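Side-chain contacts in DnaJ homolog subfamily C member 27-A (Xenopus laevis, PDB 6JMG), which binds GTP through a Rab-like small GTPase domain joined to a DnaJ domain, and may act in regulation of the MEK/ERK pathway: residues S208-R211 with I212-K216; P226-T229 with R230-N234. All coordinates share one frame; numbering follows the deposited sequence.

Interaction 1 of 2, residues S208-R211 with I212-K216; sequences SIRR and IRNCK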
ATOM      1  N   SER A 208      23.964  -3.680   3.164  1.00 62.51           N
ATOM      2  CA  SER A 208      23.626  -4.436   4.361  1.00 66.75           C
ATOM      3  C   SER A 208      24.020  -5.891   4.208  1.00 63.67           C
ATOM      4  O   SER A 208      24.584  -6.489   5.133  1.00 62.08           O
ATOM      5  CB  SER A 208      22.120  -4.339   4.646  1.00 74.35           C
ATOM      6  OG  SER A 208      21.794  -3.271   5.536  1.00 89.93           O
ATOM      7  N   ILE A 209      23.840  -6.439   3.004  1.00 57.37           N
ATOM      8  CA  ILE A 209      24.256  -7.811   2.746  1.00 57.10           C
ATOM      9  C   ILE A 209      25.763  -7.962   2.908  1.00 66.14           C
ATOM     10  O   ILE A 209      26.246  -8.946   3.480  1.00 76.06           O
ATOM     11  CB  ILE A 209      23.780  -8.261   1.360  1.00 61.66           C
ATOM     12  CG1 ILE A 209      22.248  -8.173   1.304  1.00 60.13           C
ATOM     13  CG2 ILE A 209      24.269  -9.683   1.094  1.00 52.47           C
ATOM     14  CD1 ILE A 209      21.651  -8.563  -0.039  1.00 55.44           C
ATOM     15  N   ARG A 210      26.536  -7.009   2.402  1.00 73.37           N
ATOM     16  CA  ARG A 210      27.976  -7.181   2.501  1.00 75.61           C
ATOM     17  C   ARG A 210      28.432  -6.974   3.932  1.00 67.33           C
ATOM     18  O   ARG A 210      29.280  -7.724   4.428  1.00 65.29           O
ATOM     19  CB  ARG A 210      28.716  -6.225   1.563  1.00 72.54           C
ATOM     20  CG  ARG A 210      30.230  -6.322   1.710  1.00 75.33           C
ATOM     21  CD  ARG A 210      30.949  -5.207   0.986  1.00 95.11           C
ATOM     22  NE  ARG A 210      30.146  -3.988   0.928  1.00110.34           N
ATOM     23  CZ  ARG A 210      30.610  -2.805   0.527  1.00116.97           C
ATOM     24  NH1 ARG A 210      31.881  -2.679   0.151  1.00111.67           N
ATOM     25  NH2 ARG A 210      29.803  -1.748   0.504  1.00119.35           N
ATOM     26  N   ARG A 211      27.816  -6.016   4.634  1.00 63.28           N
ATOM     27  CA  ARG A 211      28.180  -5.790   6.028  1.00 66.18           C
ATOM     28  C   ARG A 211      27.843  -7.005   6.881  1.00 71.62           C
ATOM     29  O   ARG A 211      28.601  -7.343   7.793  1.00 77.21           O
ATOM     30  CB  ARG A 211      27.483  -4.535   6.558  1.00 65.62           C
ATOM     31  CG  ARG A 211      27.709  -4.264   8.042  1.00 65.57           C
ATOM     32  CD  ARG A 211      26.820  -3.120   8.547  1.00 75.32           C
ATOM     33  NE  ARG A 211      25.392  -3.436   8.508  1.00 91.50           N
ATOM     34  CZ  ARG A 211      24.749  -4.173   9.417  1.00 93.02           C
ATOM     35  NH1 ARG A 211      25.397  -4.684  10.464  1.00 81.02           N
ATOM     36  NH2 ARG A 211      23.447  -4.400   9.274  1.00 94.55           N
ATOM     37  N   ILE A 212      26.766  -7.720   6.537  1.00 72.25           N
ATOM     38  CA  ILE A 212      26.375  -8.933   7.260  1.00 73.48           C
ATOM     39  C   ILE A 212      27.281 -10.134   6.918  1.00 71.76           C
ATOM     40  O   ILE A 212      27.411 -11.035   7.746  1.00 82.38           O
ATOM     41  CB  ILE A 212      24.871  -9.213   7.044  1.00 70.92           C
ATOM     42  CG1 ILE A 212      24.048  -8.140   7.766  1.00 69.00           C
ATOM     43  CG2 ILE A 212      24.430 -10.554   7.605  1.00 58.77           C
ATOM     44  CD1 ILE A 212      22.622  -7.923   7.188  1.00 64.11           C
ATOM     45  N   ARG A 213      27.949 -10.173   5.745  1.00 81.04           N
ATOM     46  CA  ARG A 213      28.896 -11.266   5.507  1.00 85.61           C
ATOM     47  C   ARG A 213      30.093 -11.141   6.417  1.00 87.03           C
ATOM     48  O   ARG A 213      30.562 -12.116   6.997  1.00 95.56           O
ATOM     49  CB  ARG A 213      29.529 -11.247   4.112  1.00115.58           C
ATOM     50  CG  ARG A 213      28.639 -11.720   3.004  1.00132.51           C
ATOM     51  CD  ARG A 213      29.334 -12.404   1.826  1.00134.22           C
ATOM     52  NE  ARG A 213      28.493 -13.530   1.409  1.00135.94           N
ATOM     53  CZ  ARG A 213      28.734 -14.832   1.553  1.00135.50           C
ATOM     54  NH1 ARG A 213      29.849 -15.289   2.132  1.00130.31           N
ATOM     55  NH2 ARG A 213      27.806 -15.682   1.118  1.00128.39           N
ATOM     56  N   ASN A 214      30.608  -9.933   6.556  1.00105.15           N
ATOM     57  CA  ASN A 214      31.916  -9.687   7.155  1.00123.80           C
ATOM     58  C   ASN A 214      31.723  -9.169   8.557  1.00127.43           C
ATOM     59  O   ASN A 214      32.356  -8.220   9.023  1.00135.18           O
ATOM     60  CB  ASN A 214      32.713  -8.705   6.286  1.00125.60           C
ATOM     61  CG  ASN A 214      32.707  -9.105   4.779  1.00118.81           C
ATOM     62  OD1 ASN A 214      32.732 -10.301   4.431  1.00109.35           O
ATOM     63  ND2 ASN A 214      32.707  -8.114   3.902  1.00121.58           N
ATOM     64  N   CYS A 215      30.788  -9.825   9.222  1.00113.84           N
ATOM     65  CA  CYS A 215      30.398  -9.521  10.581  1.00106.38           C
ATOM     66  C   CYS A 215      30.400 -10.833  11.339  1.00106.55           C
ATOM     67  O   CYS A 215      29.787 -11.809  10.898  1.00 99.68           O
ATOM     68  CB  CYS A 215      29.017  -8.877  10.591  1.00 94.17           C
ATOM     69  SG  CYS A 215      28.594  -8.087  12.109  1.00102.89           S
ATOM     70  N   LYS A 216      31.092 -10.860  12.473  1.00109.33           N
ATOM     71  CA  LYS A 216      31.280 -12.110  13.198  1.00112.10           C
ATOM     72  C   LYS A 216      30.646 -12.066  14.587  1.00110.38           C
ATOM     73  O   LYS A 216      30.944 -12.912  15.438  1.00101.32           O
ATOM     74  CB  LYS A 216      32.775 -12.438  13.264  1.00110.44           C
ATOM     75  CG  LYS A 216      33.297 -13.226  12.040  1.00107.75           C
ATOM     76  CD  LYS A 216      34.451 -12.526  11.318  1.00111.03           C
ATOM     77  CE  LYS A 216      34.462 -12.829   9.807  1.00110.42           C
ATOM     78  NZ  LYS A 216      35.255 -11.833   8.995  1.00110.87           N
TER
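I212 meets both the carbonyl of S208, one helical turn back, and the side chain of R211, its neighbour in sequence. Its amide donates to S208 O over 2.9 Å at an N-H...O angle of 148°, and the end of its side chain lies near the S208 side chain, with I212 CD1 4.4 Å from S208 CB. CG1 of I212 takes this place because it is anti to the carbonyl carbon (chi1 -69°). It also lies over one face of the R211 guanidinium, displaced toward the rim, with R211 NH2 4.1 Å from I212 CG1. R211 gets there by bending at chi3, and its NH1 makes a weak hydrogen bond to M221 O. The amide of R213 bonds to I209 O at 3.1 Å and only weakly to R210 O, which in turn receives a long, weak bond from N214 N at 3.3 Å. This is the C-terminal end of helix 203-213, where N214 is the first residue to leave helical backbone angles. Beyond it, C215 CB still approaches R211 O at 3.2 Å. Among the exposed residues, R210 CG lies 3.8 Å from N214 ND2 with the guanidinium and amide planes 75° apart, while the polar end of R210 turns back to a salt bridge with D207. Inward, I212 packs on M221, L244, A260 and V261, from three further helices; an alanine here would probably open a gap among them and deprive the R211 guanidinium of its apolar neighbour.

Interaction 2 of 2, residues P226-T229 with R230-N234; sequences PGAT and RDEVN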
ATOM      1  N   PRO A 226      25.533  -4.845  23.354  1.00100.41           N
ATOM      2  CA  PRO A 226      25.116  -5.769  24.418  1.00 95.57           C
ATOM      3  C   PRO A 226      24.350  -5.026  25.505  1.00101.61           C
ATOM      4  O   PRO A 226      24.666  -3.885  25.856  1.00109.64           O
ATOM      5  CB  PRO A 226      26.438  -6.348  24.936  1.00 90.46           C
ATOM      6  CG  PRO A 226      27.379  -6.240  23.774  1.00 94.70           C
ATOM      7  CD  PRO A 226      26.964  -5.001  23.009  1.00100.35           C
ATOM      8  N   GLY A 227      23.320  -5.678  26.018  1.00102.51           N
ATOM      9  CA  GLY A 227      22.446  -5.068  26.995  1.00106.65           C
ATOM     10  C   GLY A 227      21.230  -4.403  26.398  1.00112.85           C
ATOM     11  O   GLY A 227      20.706  -3.447  26.981  1.00119.46           O
ATOM     12  N   ALA A 228      20.748  -4.897  25.263  1.00112.72           N
ATOM     13  CA  ALA A 228      19.623  -4.314  24.551  1.00 97.96           C
ATOM     14  C   ALA A 228      18.358  -5.051  24.975  1.00 91.96           C
ATOM     15  O   ALA A 228      18.383  -6.268  25.156  1.00 80.44           O
ATOM     16  CB  ALA A 228      19.832  -4.416  23.042  1.00 89.84           C
ATOM     17  N   THR A 229      17.277  -4.307  25.219  1.00 99.08           N
ATOM     18  CA  THR A 229      15.956  -4.912  25.373  1.00103.53           C
ATOM     19  C   THR A 229      15.687  -5.958  24.297  1.00101.27           C
ATOM     20  O   THR A 229      16.132  -5.840  23.152  1.00100.60           O
ATOM     21  CB  THR A 229      14.835  -3.867  25.326  1.00106.50           C
ATOM     22  OG1 THR A 229      14.419  -3.676  23.966  1.00108.54           O
ATOM     23  CG2 THR A 229      15.283  -2.557  25.910  1.00107.98           C
ATOM     24  N   ARG A 230      14.927  -6.987  24.680  1.00102.00           N
ATOM     25  CA  ARG A 230      14.221  -7.803  23.694  1.00 93.00           C
ATOM     26  C   ARG A 230      13.461  -6.935  22.697  1.00 84.48           C
ATOM     27  O   ARG A 230      13.412  -7.248  21.503  1.00 83.52           O
ATOM     28  CB  ARG A 230      13.261  -8.782  24.388  1.00 82.93           C
ATOM     29  CG  ARG A 230      11.994  -9.109  23.581  1.00 88.13           C
ATOM     30  CD  ARG A 230      11.478 -10.541  23.808  1.00 98.44           C
ATOM     31  NE  ARG A 230      11.244 -10.826  25.223  1.00116.52           N
ATOM     32  CZ  ARG A 230      10.084 -10.628  25.849  1.00122.72           C
ATOM     33  NH1 ARG A 230       9.036 -10.148  25.183  1.00117.13           N
ATOM     34  NH2 ARG A 230       9.970 -10.913  27.142  1.00124.55           N
ATOM     35  N   ASP A 231      12.869  -5.834  23.158  1.00 90.09           N
ATOM     36  CA  ASP A 231      12.089  -5.030  22.225  1.00 96.31           C
ATOM     37  C   ASP A 231      12.995  -4.310  21.234  1.00 97.56           C
ATOM     38  O   ASP A 231      12.588  -4.058  20.092  1.00 92.69           O
ATOM     39  CB  ASP A 231      11.209  -4.033  22.976  1.00 96.59           C
ATOM     40  CG  ASP A 231      10.100  -3.462  22.101  1.00112.90           C
ATOM     41  OD1 ASP A 231       9.605  -4.183  21.202  1.00118.54           O
ATOM     42  OD2 ASP A 231       9.739  -2.282  22.296  1.00117.60           O
ATOM     43  N   GLU A 232      14.231  -4.005  21.632  1.00 92.84           N
ATOM     44  CA  GLU A 232      15.144  -3.370  20.691  1.00 91.79           C
ATOM     45  C   GLU A 232      15.688  -4.357  19.672  1.00 86.01           C
ATOM     46  O   GLU A 232      15.801  -4.015  18.490  1.00 89.97           O
ATOM     47  CB  GLU A 232      16.291  -2.688  21.428  1.00 93.76           C
ATOM     48  CG  GLU A 232      15.831  -1.504  22.218  1.00101.25           C
ATOM     49  CD  GLU A 232      16.768  -1.169  23.337  1.00114.11           C
ATOM     50  OE1 GLU A 232      17.737  -1.928  23.554  1.00116.19           O
ATOM     51  OE2 GLU A 232      16.509  -0.162  24.022  1.00122.27           O
ATOM     52  N   VAL A 233      16.007  -5.588  20.084  1.00 78.89           N
ATOM     53  CA  VAL A 233      16.500  -6.515  19.076  1.00 74.29           C
ATOM     54  C   VAL A 233      15.355  -6.924  18.162  1.00 70.31           C
ATOM     55  O   VAL A 233      15.553  -7.121  16.955  1.00 76.68           O
ATOM     56  CB  VAL A 233      17.196  -7.740  19.702  1.00 64.67           C
ATOM     57  CG1 VAL A 233      18.116  -7.343  20.844  1.00 71.34           C
ATOM     58  CG2 VAL A 233      16.216  -8.671  20.153  1.00 73.14           C
ATOM     59  N   ASN A 234      14.130  -6.966  18.686  1.00 54.41           N
ATOM     60  CA  ASN A 234      12.977  -7.172  17.815  1.00 62.13           C
ATOM     61  C   ASN A 234      12.887  -6.084  16.768  1.00 67.94           C
ATOM     62  O   ASN A 234      12.665  -6.367  15.591  1.00 66.41           O
ATOM     63  CB  ASN A 234      11.687  -7.234  18.618  1.00 75.40           C
ATOM     64  CG  ASN A 234      11.436  -8.605  19.170  1.00 82.23           C
ATOM     65  OD1 ASN A 234      12.060  -9.590  18.739  1.00 69.30           O
ATOM     66  ND2 ASN A 234      10.548  -8.687  20.147  1.00 88.34           N
TER
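A capping box starts helix 230-244 of the DnaJ domain: T229 is the N-cap residue and E232, three residues on, returns its side chain to the T229 backbone. In one half of the box, T229 OG1 accepts from E232 N. The modelled separation of 2.4 Å is very short, and at 2.7 Å resolution the exact value carries little weight; the N-H...O angle of 141° still supports a capping bond. OG1 reaches this amide because it stands between the backbone N and the carbonyl carbon of T229 (chi1 89°), which turns the oxygen over the first turn of the helix. In the other half, E232 OE1 accepts from T229 N at 2.9 Å, a weak bond bent to 124°. CG of E232 is anti to its carbonyl carbon, and the chain beyond runs extended, crossing the T229 side chain at about a right angle and bringing the carboxylate beside T229 CG2. The negative carboxylate thus sits at the start of the helix, where it would probably be favoured by the helix dipole. The first helical backbone bond runs from V233 N to T229 O over 3.1 Å, while E232 N also makes a weak hydrogen bond to the same oxygen. V233 also packs on L268 and L269 of helix 254-278; in the same turn N234 OD1 accepts from R265 NE of that helix. E232 OE1 passes close to A228 CB, at 3.3 Å. A228, buried like V233, meets it from the loop before the cap: A228 CB lies 4.0 Å from V233 CG1.

Interaction 1 comes first along the chain, ending helix 203-213, and interaction 2 follows after helix 218-222, starting helix 230-244. Their centres are 20 Å apart and their nearest atoms about 11 Å, so they do not touch. They are linked through shared helices: S208, I209 and I212 pack on helix 230-244, at L240, L243 and L244, and both contacts face helix 254-278, at S254, A257, A260 and V261 for interaction 1 and at R265, L268 and L269 for interaction 2. One therefore marks a helix end and the other a helix start within a single helical bundle, on the DnaJ side of the chain and away from the GTP and magnesium site.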